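Local coordinates for protein transglutaminase-like enzymes, putative cysteine protease (Cytophaga hutchinsonii, PDB 3ISR) that probably hydrolyses peptide or related amide bonds as a cysteine protease with a transglutaminase-like catalytic domain, at residues L45-I50 with T66-R71; K93-R98 with G223-I228; K130-E135 with R193-P198; R182-L187 with F229-L234. All coordinates share one frame; numbering follows the deposited sequence.

How the contacts relate
Contact 1 lies in the bacterial transglutaminase N-terminal region, where two antiparallel sheets face each other; contacts 3 and 4 belong to the transglutaminase-like region, and contact 2 brings the two regions together. Contacts 1 and 2 both draw on the six-stranded sheet, yet their centres are about 29 Å apart. Helix 181-194 serves contact 4 near its start and contact 3 at its end, about 17 Å away between centres. Contact 2 leads straight into contact 4, since residues 223-228 continue as 229-234, and it touches contact 3 where Trp226 CZ3 packs 3.9 Å from Pro198 O. Contact 4, the most central of the four, holds Asp230, hydrogen-bonded to His215 and probably part of the catalytic triad.

Contact 1 of 4, residues L45-I50 with T66-R71; sequences LDESLI and TSRFVR
Glu47 and Arg68 span the gap between two separate sheets with a two-pronged, end-on salt bridge, although no CA atoms of the segments come nearer than the 10.2 Å between Leu49 and Val70. This is face-to-face packing of antiparallel sheets in the N-terminal domain: strand 43-52 belongs to the larger sheet, strand 69-74 to the four-stranded one. Long side chains suit such a separation. Glu47 reaches out with an extended chain beyond CG, while Arg68 comes from the opposite direction, its chain bent at chi3 (64°) to present the NH1 and NH2 end. Carboxylate and guanidinium lie nearly coplanar, so each nitrogen takes its own oxygen. Further partners hold both groups: Tyr84 OH bonds to Glu47 OE1, and Glu59 and the carbonyl of Ala36 bind the guanidinium. The two glutamates probably help to balance the charge of the buried arginine. Farther along the strands Leu49 and Val70 make a light apolar contact, CD2 to CG1 at 4.5 Å, beside His35. Arg68 NH1 reaches Glu47 OE1 at 3.0 Å, tilted from the guanidinium plane, whereas Arg68 NH2 meets the syn lone pair of Glu47 OE2 at 2.7 Å, almost straight and within that plane.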
loop_
_atom_site.group_PDB
_atom_site.type_symbol
_atom_site.label_atom_id
_atom_site.label_comp_id
_atom_site.label_asym_id
_atom_site.label_seq_id
_atom_site.Cartn_x
_atom_site.Cartn_y
_atom_site.Cartn_z
ATOM N N LEU B 45 -17.265 -16.319 38.331
ATOM C CA LEU B 45 -17.688 -16.614 39.692
ATOM C C LEU B 45 -17.825 -15.304 40.452
ATOM O O LEU B 45 -18.753 -15.147 41.239
ATOM C CB LEU B 45 -16.703 -17.582 40.356
ATOM C CG LEU B 45 -16.365 -18.786 39.453
ATOM C CD1 LEU B 45 -15.144 -19.577 39.936
ATOM C CD2 LEU B 45 -17.575 -19.715 39.245
ATOM N N ASP B 46 -16.933 -14.351 40.154
ATOM C CA ASP B 46 -16.939 -13.013 40.745
ATOM C C ASP B 46 -16.198 -11.983 39.859
ATOM O O ASP B 46 -15.158 -12.299 39.284
ATOM C CB ASP B 46 -16.271 -13.086 42.118
ATOM C CG ASP B 46 -16.376 -11.796 42.894
ATOM O OD1 ASP B 46 -17.500 -11.260 43.047
ATOM O OD2 ASP B 46 -15.327 -11.332 43.380
ATOM N N GLU B 47 -16.729 -10.762 39.767
ATOM C CA GLU B 47 -16.028 -9.662 39.094
ATOM C C GLU B 47 -16.299 -8.303 39.740
ATOM O O GLU B 47 -17.357 -8.087 40.332
ATOM C CB GLU B 47 -16.362 -9.615 37.587
ATOM C CG GLU B 47 -17.792 -9.186 37.264
ATOM C CD GLU B 47 -18.085 -9.123 35.770
ATOM O OE1 GLU B 47 -17.205 -9.471 34.954
ATOM O OE2 GLU B 47 -19.211 -8.730 35.408
ATOM N N SER B 48 -15.341 -7.390 39.595
ATOM C CA SER B 48 -15.469 -6.017 40.092
ATOM C C SER B 48 -14.831 -4.999 39.120
ATOM O O SER B 48 -13.718 -5.217 38.628
ATOM C CB SER B 48 -14.833 -5.914 41.491
ATOM O OG SER B 48 -14.668 -4.562 41.887
ATOM N N LEU B 49 -15.544 -3.904 38.850
ATOM C CA LEU B 49 -15.072 -2.835 37.968
ATOM C C LEU B 49 -15.087 -1.477 38.683
ATOM O O LEU B 49 -16.147 -1.000 39.093
ATOM C CB LEU B 49 -15.938 -2.767 36.696
ATOM C CG LEU B 49 -15.582 -1.705 35.661
ATOM C CD1 LEU B 49 -14.335 -2.130 34.880
ATOM C CD2 LEU B 49 -16.758 -1.495 34.722
ATOM N N ILE B 50 -13.908 -0.870 38.847
ATOM C CA ILE B 50 -13.771 0.400 39.575
ATOM C C ILE B 50 -13.182 1.493 38.695
ATOM O O ILE B 50 -12.094 1.327 38.145
ATOM C CB ILE B 50 -12.855 0.256 40.833
ATOM C CG1 ILE B 50 -13.322 -0.890 41.750
ATOM C CG2 ILE B 50 -12.740 1.590 41.594
ATOM C CD1 ILE B 50 -14.801 -0.832 42.162
ATOM N N THR B 66 -20.406 -11.618 21.283
ATOM C CA THR B 66 -19.134 -12.280 21.588
ATOM C C THR B 66 -18.102 -11.330 22.229
ATOM O O THR B 66 -16.892 -11.539 22.117
ATOM C CB THR B 66 -18.526 -12.968 20.347
ATOM O OG1 THR B 66 -18.287 -11.981 19.333
ATOM C CG2 THR B 66 -19.471 -14.072 19.797
ATOM N N SER B 67 -18.597 -10.274 22.868
ATOM C CA SER B 67 -17.747 -9.365 23.658
ATOM C C SER B 67 -18.637 -8.533 24.544
ATOM O O SER B 67 -19.799 -8.284 24.201
ATOM C CB SER B 67 -16.948 -8.429 22.758
ATOM O OG SER B 67 -17.788 -7.874 21.775
ATOM N N ARG B 68 -18.080 -8.099 25.670
ATOM C CA ARG B 68 -18.770 -7.241 26.610
ATOM C C ARG B 68 -18.056 -5.920 26.570
ATOM O O ARG B 68 -16.916 -5.812 27.032
ATOM C CB ARG B 68 -18.682 -7.813 28.030
ATOM C CG ARG B 68 -19.380 -9.153 28.172
ATOM C CD ARG B 68 -19.084 -9.795 29.520
ATOM N NE ARG B 68 -19.622 -9.004 30.621
ATOM C CZ ARG B 68 -19.266 -9.132 31.903
ATOM N NH1 ARG B 68 -18.358 -10.027 32.278
ATOM N NH2 ARG B 68 -19.838 -8.360 32.824
ATOM N N PHE B 69 -18.719 -4.916 26.016
ATOM C CA PHE B 69 -18.133 -3.586 25.930
ATOM C C PHE B 69 -18.613 -2.718 27.084
ATOM O O PHE B 69 -19.717 -2.910 27.573
ATOM C CB PHE B 69 -18.525 -2.939 24.602
ATOM C CG PHE B 69 -17.961 -3.643 23.391
ATOM C CD1 PHE B 69 -16.591 -3.595 23.118
ATOM C CD2 PHE B 69 -18.800 -4.330 22.517
ATOM C CE1 PHE B 69 -16.044 -4.233 21.988
ATOM C CE2 PHE B 69 -18.289 -4.970 21.372
ATOM C CZ PHE B 69 -16.891 -4.923 21.100
ATOM N N VAL B 70 -17.780 -1.777 27.525
ATOM C CA VAL B 70 -18.230 -0.769 28.485
ATOM C C VAL B 70 -17.838 0.597 27.970
ATOM O O VAL B 70 -16.739 0.774 27.440
ATOM C CB VAL B 70 -17.667 -0.975 29.936
ATOM C CG1 VAL B 70 -18.242 -2.245 30.576
ATOM C CG2 VAL B 70 -16.159 -1.015 29.929
ATOM N N ARG B 71 -18.726 1.565 28.121
ATOM C CA ARG B 71 -18.425 2.891 27.615
ATOM C C ARG B 71 -18.685 3.990 28.626
ATOM O O ARG B 71 -19.594 3.890 29.460
ATOM C CB ARG B 71 -19.166 3.174 26.307
ATOM C CG ARG B 71 -20.648 2.976 26.385
ATOM C CD ARG B 71 -21.341 3.387 25.073
ATOM N NE ARG B 71 -22.711 2.900 25.085
ATOM C CZ ARG B 71 -23.524 2.902 24.034
ATOM N NH1 ARG B 71 -24.754 2.429 24.160
ATOM N NH2 ARG B 71 -23.108 3.383 22.863
#

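Contact 2 of 4, residues K93-R98 with G223-I228; sequences KVIDQR and GGNWII
Asn225 and Ile227, pointing from one face of strand 225-229, meet Ile95 at the end of strand 78-96 and Gln97 just beyond it, so that the sheet of the transglutaminase-like region packs against that of the N-terminal domain. The second segment opens with the turn Gly223-Gly224 that leads out of strand 215-222. Both residues have positive phi, and at Gly224 a side chain would run into the preceding carbonyl oxygen, which makes glycine the fitting residue. At Asn225 the strand begins, and its side-chain carbon CG lies 3.5 Å from Ile95 CD1; the methyl reaches it because Ile95 CG1 stands beside its own backbone N, opposite the carbonyl carbon (chi1 -57°). Trp226 turns away to the other face, where its ring takes a cation-pi contact from Arg200 and meets Tyr221 edge-to-face. Ile227 points back, and its CD1 packs 3.8 Å from Gln97 NE2 and 4.4 Å from Ile95 CD1. Gln97 folds back at chi2 (-67°), and its NE2 donates to Ile95 O, two residues back, at 3.1 Å from above the carbonyl plane. With alanine in place of Gln97, Ile95 O would probably lose this donor and the Ile227 methyl its cover. The junction thus rests on the terminal CD1 methyls of two isoleucines fitted against amide groups: the glutamine spends its polarity within its own segment, while a methyl of Ile227 lies over the amide face at NE2.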
loop_
_atom_site.group_PDB
_atom_site.type_symbol
_atom_site.label_atom_id
_atom_site.label_comp_id
_atom_site.label_asym_id
_atom_site.label_seq_id
_atom_site.Cartn_x
_atom_site.Cartn_y
_atom_site.Cartn_z
ATOM N N LYS B 93 -11.924 -28.736 25.571
ATOM C CA LYS B 93 -11.844 -30.080 25.041
ATOM C C LYS B 93 -10.574 -30.184 24.223
ATOM O O LYS B 93 -10.125 -29.191 23.635
ATOM C CB LYS B 93 -13.046 -30.371 24.144
ATOM C CG LYS B 93 -14.405 -30.233 24.851
ATOM C CD LYS B 93 -15.600 -30.358 23.886
ATOM C CE LYS B 93 -16.914 -29.977 24.597
ATOM N NZ LYS B 93 -18.138 -30.110 23.728
ATOM N N VAL B 94 -9.984 -31.368 24.183
ATOM C CA VAL B 94 -8.908 -31.639 23.245
ATOM C C VAL B 94 -9.466 -32.662 22.274
ATOM O O VAL B 94 -9.851 -33.780 22.674
ATOM C CB VAL B 94 -7.638 -32.186 23.932
ATOM C CG1 VAL B 94 -6.568 -32.505 22.882
ATOM C CG2 VAL B 94 -7.111 -31.189 24.933
ATOM N N ILE B 95 -9.554 -32.269 21.011
ATOM C CA ILE B 95 -10.310 -33.022 20.029
ATOM C C ILE B 95 -9.345 -33.607 19.025
ATOM O O ILE B 95 -8.539 -32.888 18.440
ATOM C CB ILE B 95 -11.360 -32.116 19.322
ATOM C CG1 ILE B 95 -12.292 -31.486 20.357
ATOM C CG2 ILE B 95 -12.139 -32.908 18.260
ATOM C CD1 ILE B 95 -13.040 -30.291 19.863
ATOM N N ASP B 96 -9.393 -34.924 18.852
ATOM C CA ASP B 96 -8.528 -35.559 17.874
ATOM C C ASP B 96 -8.893 -35.096 16.462
ATOM O O ASP B 96 -10.071 -34.931 16.131
ATOM C CB ASP B 96 -8.578 -37.079 17.975
ATOM C CG ASP B 96 -7.385 -37.734 17.294
ATOM O OD1 ASP B 96 -6.291 -37.809 17.909
ATOM O OD2 ASP B 96 -7.544 -38.163 16.138
ATOM N N GLN B 97 -7.861 -34.869 15.654
ATOM C CA GLN B 97 -7.999 -34.304 14.318
ATOM C C GLN B 97 -7.541 -35.297 13.263
ATOM O O GLN B 97 -7.529 -34.971 12.079
ATOM C CB GLN B 97 -7.147 -33.031 14.196
ATOM C CG GLN B 97 -7.463 -31.936 15.198
ATOM C CD GLN B 97 -8.835 -31.336 14.989
ATOM O OE1 GLN B 97 -9.214 -30.978 13.861
ATOM N NE2 GLN B 97 -9.589 -31.221 16.062
ATOM N N ARG B 98 -7.148 -36.498 13.689
ATOM C CA ARG B 98 -6.562 -37.498 12.772
ATOM C C ARG B 98 -7.436 -37.758 11.539
ATOM O O ARG B 98 -6.915 -37.948 10.435
ATOM C CB ARG B 98 -6.230 -38.810 13.496
ATOM N N GLY B 223 -13.681 -29.123 11.410
ATOM C CA GLY B 223 -14.482 -30.287 11.798
ATOM C C GLY B 223 -15.579 -29.936 12.779
ATOM O O GLY B 223 -15.900 -30.729 13.663
ATOM N N GLY B 224 -16.157 -28.749 12.635
ATOM C CA GLY B 224 -17.298 -28.372 13.465
ATOM C C GLY B 224 -16.954 -27.708 14.795
ATOM O O GLY B 224 -17.842 -27.402 15.588
ATOM N N ASN B 225 -15.669 -27.457 15.019
ATOM C CA ASN B 225 -15.212 -26.850 16.257
ATOM C C ASN B 225 -14.274 -25.704 15.990
ATOM O O ASN B 225 -13.454 -25.794 15.088
ATOM C CB ASN B 225 -14.465 -27.880 17.102
ATOM C CG ASN B 225 -15.350 -29.044 17.504
ATOM O OD1 ASN B 225 -15.103 -30.183 17.120
ATOM N ND2 ASN B 225 -16.396 -28.760 18.267
ATOM N N TRP B 226 -14.351 -24.660 16.815
ATOM C CA TRP B 226 -13.356 -23.582 16.774
ATOM C C TRP B 226 -12.107 -24.068 17.517
ATOM O O TRP B 226 -12.177 -24.379 18.716
ATOM C CB TRP B 226 -13.912 -22.309 17.421
ATOM C CG TRP B 226 -14.941 -21.653 16.605
ATOM C CD1 TRP B 226 -16.294 -21.679 16.805
ATOM C CD2 TRP B 226 -14.721 -20.875 15.412
ATOM N NE1 TRP B 226 -16.931 -20.957 15.811
ATOM C CE2 TRP B 226 -15.988 -20.454 14.949
ATOM C CE3 TRP B 226 -13.573 -20.489 14.702
ATOM C CZ2 TRP B 226 -16.145 -19.648 13.801
ATOM C CZ3 TRP B 226 -13.730 -19.691 13.542
ATOM C CH2 TRP B 226 -15.006 -19.289 13.110
ATOM N N ILE B 227 -10.994 -24.194 16.795
ATOM C CA ILE B 227 -9.768 -24.710 17.360
ATOM C C ILE B 227 -8.827 -23.523 17.508
ATOM O O ILE B 227 -8.613 -22.792 16.545
ATOM C CB ILE B 227 -9.099 -25.749 16.437
ATOM C CG1 ILE B 227 -10.056 -26.916 16.082
ATOM C CG2 ILE B 227 -7.790 -26.273 17.062
ATOM C CD1 ILE B 227 -10.599 -27.731 17.289
ATOM N N ILE B 228 -8.246 -23.368 18.693
ATOM C CA ILE B 228 -7.380 -22.231 18.976
ATOM C C ILE B 228 -5.930 -22.427 18.528
ATOM O O ILE B 228 -5.372 -23.527 18.632
ATOM C CB ILE B 228 -7.454 -21.836 20.477
ATOM C CG1 ILE B 228 -6.893 -20.410 20.659
ATOM C CG2 ILE B 228 -6.752 -22.860 21.368
ATOM C CD1 ILE B 228 -7.598 -19.609 21.738
#

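Contact 3 of 4, residues K130-E135 with R193-P198; sequences KLAYKE and RALSIP
Ala132 and Ala194 set their methyls against each other, CB to CB at 3.7 Å, where helix 129-136 meets the C-terminal end of helix 181-194. Such small side chains let the backbones come close: the two CA atoms are only 6.3 Å apart. Leu195, the next residue, completes the first shell. Its CG rests 4.0 Å from Ala132 CB, and its CD2 methyl lies alongside the helix backbone, 3.7 Å from Ala132 O and 3.9 Å from Tyr133 N. CG sits opposite the carbonyl carbon (chi1 -62°), which carries the branched end round to that helix although the bond to CB does not aim at it.

What positions Leu195 is the way its helix stops. Ser196, with positive phi, is the C-prime residue of a Schellman motif and bonds its N to Arg193 O at 2.9 Å, turning the chain out toward Ile197 and Pro198. Farther out, Lys145 and Ile149 of helix 142-156 pack on Leu195, while Leu191, one turn back in helix 181-194, touches Ala132. Arg193 extends elsewhere, to Ser120 and the carbonyls of Ala199 and Arg247. On helix 129-136, Lys130 and Lys134 form salt bridges with Glu158 of a neighbouring subunit. The side chains of the contact meet as apolar groups, and the leucine also touches the helix backbone, so the two helices are joined by close van der Waals fit, while Arg193 spends its polarity within the fold and the two lysines theirs on that neighbouring subunit.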
loop_
_atom_site.group_PDB
_atom_site.type_symbol
_atom_site.label_atom_id
_atom_site.label_comp_id
_atom_site.label_asym_id
_atom_site.label_seq_id
_atom_site.Cartn_x
_atom_site.Cartn_y
_atom_site.Cartn_z
ATOM N N LYS B 130 -3.200 -16.297 -3.860
ATOM C CA LYS B 130 -2.124 -16.971 -4.605
ATOM C C LYS B 130 -0.990 -17.334 -3.700
ATOM O O LYS B 130 -0.493 -18.448 -3.755
ATOM C CB LYS B 130 -1.605 -16.123 -5.754
ATOM C CG LYS B 130 -2.282 -16.431 -7.052
ATOM C CD LYS B 130 -1.547 -15.794 -8.211
ATOM C CE LYS B 130 -2.410 -15.812 -9.454
ATOM N NZ LYS B 130 -2.730 -17.220 -9.853
ATOM N N LEU B 131 -0.601 -16.380 -2.854
ATOM C CA LEU B 131 0.479 -16.575 -1.894
ATOM C C LEU B 131 0.184 -17.746 -0.967
ATOM O O LEU B 131 1.038 -18.597 -0.774
ATOM C CB LEU B 131 0.727 -15.293 -1.071
ATOM C CG LEU B 131 1.810 -15.308 0.024
ATOM C CD1 LEU B 131 2.438 -13.915 0.182
ATOM C CD2 LEU B 131 1.267 -15.815 1.389
ATOM N N ALA B 132 -1.019 -17.776 -0.388
ATOM C CA ALA B 132 -1.378 -18.836 0.567
ATOM C C ALA B 132 -1.415 -20.201 -0.103
ATOM O O ALA B 132 -0.988 -21.195 0.485
ATOM C CB ALA B 132 -2.717 -18.545 1.240
ATOM N N TYR B 133 -1.939 -20.254 -1.321
ATOM C CA TYR B 133 -1.973 -21.509 -2.054
ATOM C C TYR B 133 -0.553 -21.975 -2.360
ATOM O O TYR B 133 -0.239 -23.144 -2.212
ATOM C CB TYR B 133 -2.782 -21.404 -3.358
ATOM C CG TYR B 133 -2.942 -22.759 -4.031
ATOM C CD1 TYR B 133 -3.829 -23.711 -3.517
ATOM C CD2 TYR B 133 -2.196 -23.096 -5.168
ATOM C CE1 TYR B 133 -3.975 -24.974 -4.128
ATOM C CE2 TYR B 133 -2.334 -24.347 -5.784
ATOM C CZ TYR B 133 -3.225 -25.277 -5.257
ATOM O OH TYR B 133 -3.373 -26.509 -5.855
ATOM N N LYS B 134 0.298 -21.040 -2.781
ATOM C CA LYS B 134 1.700 -21.337 -3.115
ATOM C C LYS B 134 2.425 -21.922 -1.917
ATOM O O LYS B 134 3.138 -22.911 -2.027
ATOM C CB LYS B 134 2.417 -20.052 -3.491
ATOM C CG LYS B 134 3.101 -20.097 -4.813
ATOM C CD LYS B 134 2.268 -19.346 -5.824
ATOM C CE LYS B 134 2.306 -20.045 -7.158
ATOM N NZ LYS B 134 1.333 -19.384 -8.067
ATOM N N GLU B 135 2.234 -21.283 -0.767
ATOM C CA GLU B 135 2.967 -21.623 0.432
ATOM C C GLU B 135 2.395 -22.862 1.120
ATOM O O GLU B 135 3.157 -23.680 1.612
ATOM C CB GLU B 135 2.996 -20.411 1.384
ATOM C CG GLU B 135 4.091 -20.457 2.438
ATOM C CD GLU B 135 5.481 -20.699 1.855
ATOM O OE1 GLU B 135 6.139 -21.669 2.296
ATOM O OE2 GLU B 135 5.905 -19.931 0.963
ATOM N N ARG B 193 -8.352 -17.800 5.953
ATOM C CA ARG B 193 -9.456 -17.428 5.076
ATOM C C ARG B 193 -9.060 -17.508 3.606
ATOM O O ARG B 193 -9.891 -17.833 2.750
ATOM C CB ARG B 193 -9.948 -16.015 5.383
ATOM C CG ARG B 193 -10.584 -15.889 6.748
ATOM C CD ARG B 193 -11.221 -14.507 6.917
ATOM N NE ARG B 193 -11.670 -14.343 8.304
ATOM C CZ ARG B 193 -11.660 -13.194 8.958
ATOM N NH1 ARG B 193 -11.266 -12.075 8.330
ATOM N NH2 ARG B 193 -12.035 -13.167 10.238
ATOM N N ALA B 194 -7.802 -17.200 3.312
ATOM C CA ALA B 194 -7.322 -17.231 1.919
ATOM C C ALA B 194 -7.433 -18.643 1.354
ATOM O O ALA B 194 -7.563 -18.834 0.134
ATOM C CB ALA B 194 -5.878 -16.729 1.867
ATOM N N LEU B 195 -7.381 -19.630 2.249
ATOM C CA LEU B 195 -7.511 -21.059 1.900
ATOM C C LEU B 195 -8.912 -21.625 2.149
ATOM O O LEU B 195 -9.093 -22.850 2.208
ATOM C CB LEU B 195 -6.470 -21.898 2.671
ATOM C CG LEU B 195 -5.000 -21.564 2.385
ATOM C CD1 LEU B 195 -4.088 -22.101 3.492
ATOM C CD2 LEU B 195 -4.570 -22.062 1.002
ATOM N N SER B 196 -9.900 -20.741 2.283
ATOM C CA SER B 196 -11.309 -21.127 2.520
ATOM C C SER B 196 -11.519 -21.866 3.844
ATOM O O SER B 196 -12.331 -22.789 3.932
ATOM C CB SER B 196 -11.885 -21.954 1.359
ATOM O OG SER B 196 -11.648 -21.307 0.119
ATOM N N ILE B 197 -10.795 -21.452 4.879
ATOM C CA ILE B 197 -10.984 -22.024 6.214
ATOM C C ILE B 197 -11.506 -20.886 7.097
ATOM O O ILE B 197 -10.848 -19.851 7.203
ATOM C CB ILE B 197 -9.636 -22.566 6.770
ATOM C CG1 ILE B 197 -9.082 -23.655 5.853
ATOM C CG2 ILE B 197 -9.781 -23.123 8.217
ATOM C CD1 ILE B 197 -7.586 -23.941 6.086
ATOM N N PRO B 198 -12.691 -21.048 7.721
ATOM C CA PRO B 198 -13.173 -19.929 8.520
ATOM C C PRO B 198 -12.250 -19.666 9.703
ATOM O O PRO B 198 -11.743 -20.605 10.311
ATOM C CB PRO B 198 -14.568 -20.374 8.994
ATOM C CG PRO B 198 -14.938 -21.552 8.100
ATOM C CD PRO B 198 -13.625 -22.187 7.714
#

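Contact 4 of 4, residues R182-L187 with F229-L234; sequences RDFAHL and FDATRL
Phe184 of helix 181-194 packs tightly against two consecutive residues of the turn after strand 225-229, one over a face and one at the edge. Thr232 lays CG2 over the face, offset toward the rim, in a CH-pi contact 4.0 Å from the centroid. Ala231 meets the edge: Phe184 CD2 lies 3.6 Å from Ala231 O, a plain contact, and 4.0 Å from Ala231 CB. The flat aromatic suits this place, with Ile153 adding apolar cover. The turn is a type I beta turn from Asp230 to Arg233, held by an Asx turn: Asp230 OD1 accepts from Thr232 N at 3.0 Å and from Thr232 OG1 at 2.7 Å, both from one face of the carboxylate. Thr232 OG1 in turn accepts from Leu234 N at 3.2 Å, an ST turn. A valine in place of Thr232 would probably leave Asp230 OD1 with only the backbone donor of these two and deprive Leu234 N of its acceptor. The outer side is looser: exposed Arg233 leaves the helix segment alone and pairs with Asp151. Asp230 OD2 bonds to His215 NE2, as in the Cys-His-Asp triad of this family, so threonine serves as a probable second-shell residue, fixing the carboxylate through OD1 while OD2 faces the histidine.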
loop_
_atom_site.group_PDB
_atom_site.type_symbol
_atom_site.label_atom_id
_atom_site.label_comp_id
_atom_site.label_asym_id
_atom_site.label_seq_id
_atom_site.Cartn_x
_atom_site.Cartn_y
_atom_site.Cartn_z
ATOM N N ARG B 182 -1.227 -9.089 18.186
ATOM C CA ARG B 182 -2.330 -8.665 17.301
ATOM C C ARG B 182 -2.027 -8.942 15.818
ATOM O O ARG B 182 -2.891 -9.404 15.041
ATOM C CB ARG B 182 -2.586 -7.175 17.524
ATOM C CG ARG B 182 -3.639 -6.492 16.632
ATOM C CD ARG B 182 -3.604 -5.000 17.037
ATOM N NE ARG B 182 -4.662 -4.160 16.478
ATOM C CZ ARG B 182 -4.673 -3.646 15.238
ATOM N NH1 ARG B 182 -3.703 -3.935 14.353
ATOM N NH2 ARG B 182 -5.687 -2.857 14.878
ATOM N N ASP B 183 -0.779 -8.691 15.446
ATOM C CA ASP B 183 -0.334 -8.875 14.075
ATOM C C ASP B 183 -0.199 -10.347 13.702
ATOM O O ASP B 183 -0.514 -10.728 12.578
ATOM C CB ASP B 183 1.004 -8.154 13.881
ATOM C CG ASP B 183 0.953 -6.695 14.324
ATOM O OD1 ASP B 183 0.119 -5.919 13.797
ATOM O OD2 ASP B 183 1.712 -6.321 15.243
ATOM N N PHE B 184 0.320 -11.167 14.615
ATOM C CA PHE B 184 0.431 -12.608 14.380
ATOM C C PHE B 184 -0.959 -13.226 14.228
ATOM O O PHE B 184 -1.175 -14.110 13.394
ATOM C CB PHE B 184 1.146 -13.294 15.556
ATOM C CG PHE B 184 2.652 -13.170 15.549
ATOM C CD1 PHE B 184 3.279 -11.922 15.619
ATOM C CD2 PHE B 184 3.445 -14.309 15.573
ATOM C CE1 PHE B 184 4.675 -11.813 15.655
ATOM C CE2 PHE B 184 4.862 -14.211 15.618
ATOM C CZ PHE B 184 5.471 -12.970 15.665
ATOM N N ALA B 185 -1.913 -12.767 15.034
ATOM C CA ALA B 185 -3.288 -13.273 14.947
ATOM C C ALA B 185 -3.908 -12.876 13.613
ATOM O O ALA B 185 -4.529 -13.704 12.917
ATOM C CB ALA B 185 -4.126 -12.711 16.085
ATOM N N HIS B 186 -3.766 -11.607 13.241
ATOM C CA HIS B 186 -4.396 -11.146 11.995
ATOM C C HIS B 186 -3.824 -11.906 10.819
ATOM O O HIS B 186 -4.544 -12.244 9.887
ATOM C CB HIS B 186 -4.143 -9.639 11.762
ATOM C CG HIS B 186 -4.971 -8.726 12.620
ATOM N ND1 HIS B 186 -6.244 -9.034 13.048
ATOM C CD2 HIS B 186 -4.715 -7.480 13.079
ATOM C CE1 HIS B 186 -6.730 -8.026 13.759
ATOM N NE2 HIS B 186 -5.822 -7.069 13.787
ATOM N N LEU B 187 -2.515 -12.176 10.850
ATOM C CA LEU B 187 -1.910 -12.887 9.733
ATOM C C LEU B 187 -2.337 -14.365 9.617
ATOM O O LEU B 187 -2.633 -14.845 8.520
ATOM C CB LEU B 187 -0.382 -12.748 9.762
ATOM C CG LEU B 187 0.357 -13.402 8.593
ATOM C CD1 LEU B 187 -0.162 -12.799 7.241
ATOM C CD2 LEU B 187 1.876 -13.183 8.759
ATOM N N PHE B 229 -5.315 -21.351 18.033
ATOM C CA PHE B 229 -3.926 -21.385 17.545
ATOM C C PHE B 229 -3.241 -20.090 17.942
ATOM O O PHE B 229 -3.882 -19.051 18.001
ATOM C CB PHE B 229 -3.879 -21.477 16.022
ATOM C CG PHE B 229 -4.360 -22.788 15.476
ATOM C CD1 PHE B 229 -3.462 -23.815 15.214
ATOM C CD2 PHE B 229 -5.715 -22.991 15.219
ATOM C CE1 PHE B 229 -3.913 -25.050 14.700
ATOM C CE2 PHE B 229 -6.180 -24.218 14.722
ATOM C CZ PHE B 229 -5.277 -25.246 14.461
ATOM N N ASP B 230 -1.936 -20.132 18.178
ATOM C CA ASP B 230 -1.223 -18.920 18.575
ATOM C C ASP B 230 0.177 -18.978 18.014
ATOM O O ASP B 230 1.040 -19.640 18.574
ATOM C CB ASP B 230 -1.191 -18.785 20.111
ATOM C CG ASP B 230 -0.378 -17.597 20.591
ATOM O OD1 ASP B 230 0.060 -16.760 19.781
ATOM O OD2 ASP B 230 -0.145 -17.500 21.817
ATOM N N ALA B 231 0.393 -18.275 16.908
ATOM C CA ALA B 231 1.672 -18.295 16.224
ATOM C C ALA B 231 2.797 -17.610 16.981
ATOM O O ALA B 231 3.955 -17.770 16.593
ATOM C CB ALA B 231 1.546 -17.716 14.805
ATOM N N THR B 232 2.496 -16.874 18.054
ATOM C CA THR B 232 3.592 -16.285 18.857
ATOM C C THR B 232 4.303 -17.335 19.698
ATOM O O THR B 232 5.452 -17.142 20.092
ATOM C CB THR B 232 3.137 -15.155 19.832
ATOM O OG1 THR B 232 2.323 -15.710 20.876
ATOM C CG2 THR B 232 2.384 -14.040 19.088
ATOM N N ARG B 233 3.593 -18.422 19.992
ATOM C CA ARG B 233 4.025 -19.456 20.943
ATOM C C ARG B 233 4.370 -18.924 22.337
ATOM O O ARG B 233 5.164 -19.537 23.049
ATOM C CB ARG B 233 5.214 -20.248 20.395
ATOM C CG ARG B 233 4.876 -21.075 19.185
ATOM C CD ARG B 233 6.104 -21.841 18.731
ATOM N NE ARG B 233 5.841 -22.564 17.494
ATOM C CZ ARG B 233 6.745 -23.272 16.829
ATOM N NH1 ARG B 233 6.394 -23.882 15.703
ATOM N NH2 ARG B 233 7.994 -23.370 17.282
ATOM N N LEU B 234 3.792 -17.792 22.729
ATOM C CA LEU B 234 4.157 -17.198 24.014
ATOM C C LEU B 234 3.474 -17.819 25.232
ATOM O O LEU B 234 4.005 -17.722 26.333
ATOM C CB LEU B 234 3.901 -15.693 24.013
ATOM C CG LEU B 234 4.906 -14.839 23.236
ATOM C CD1 LEU B 234 4.312 -13.478 23.000
ATOM C CD2 LEU B 234 6.248 -14.718 23.978
#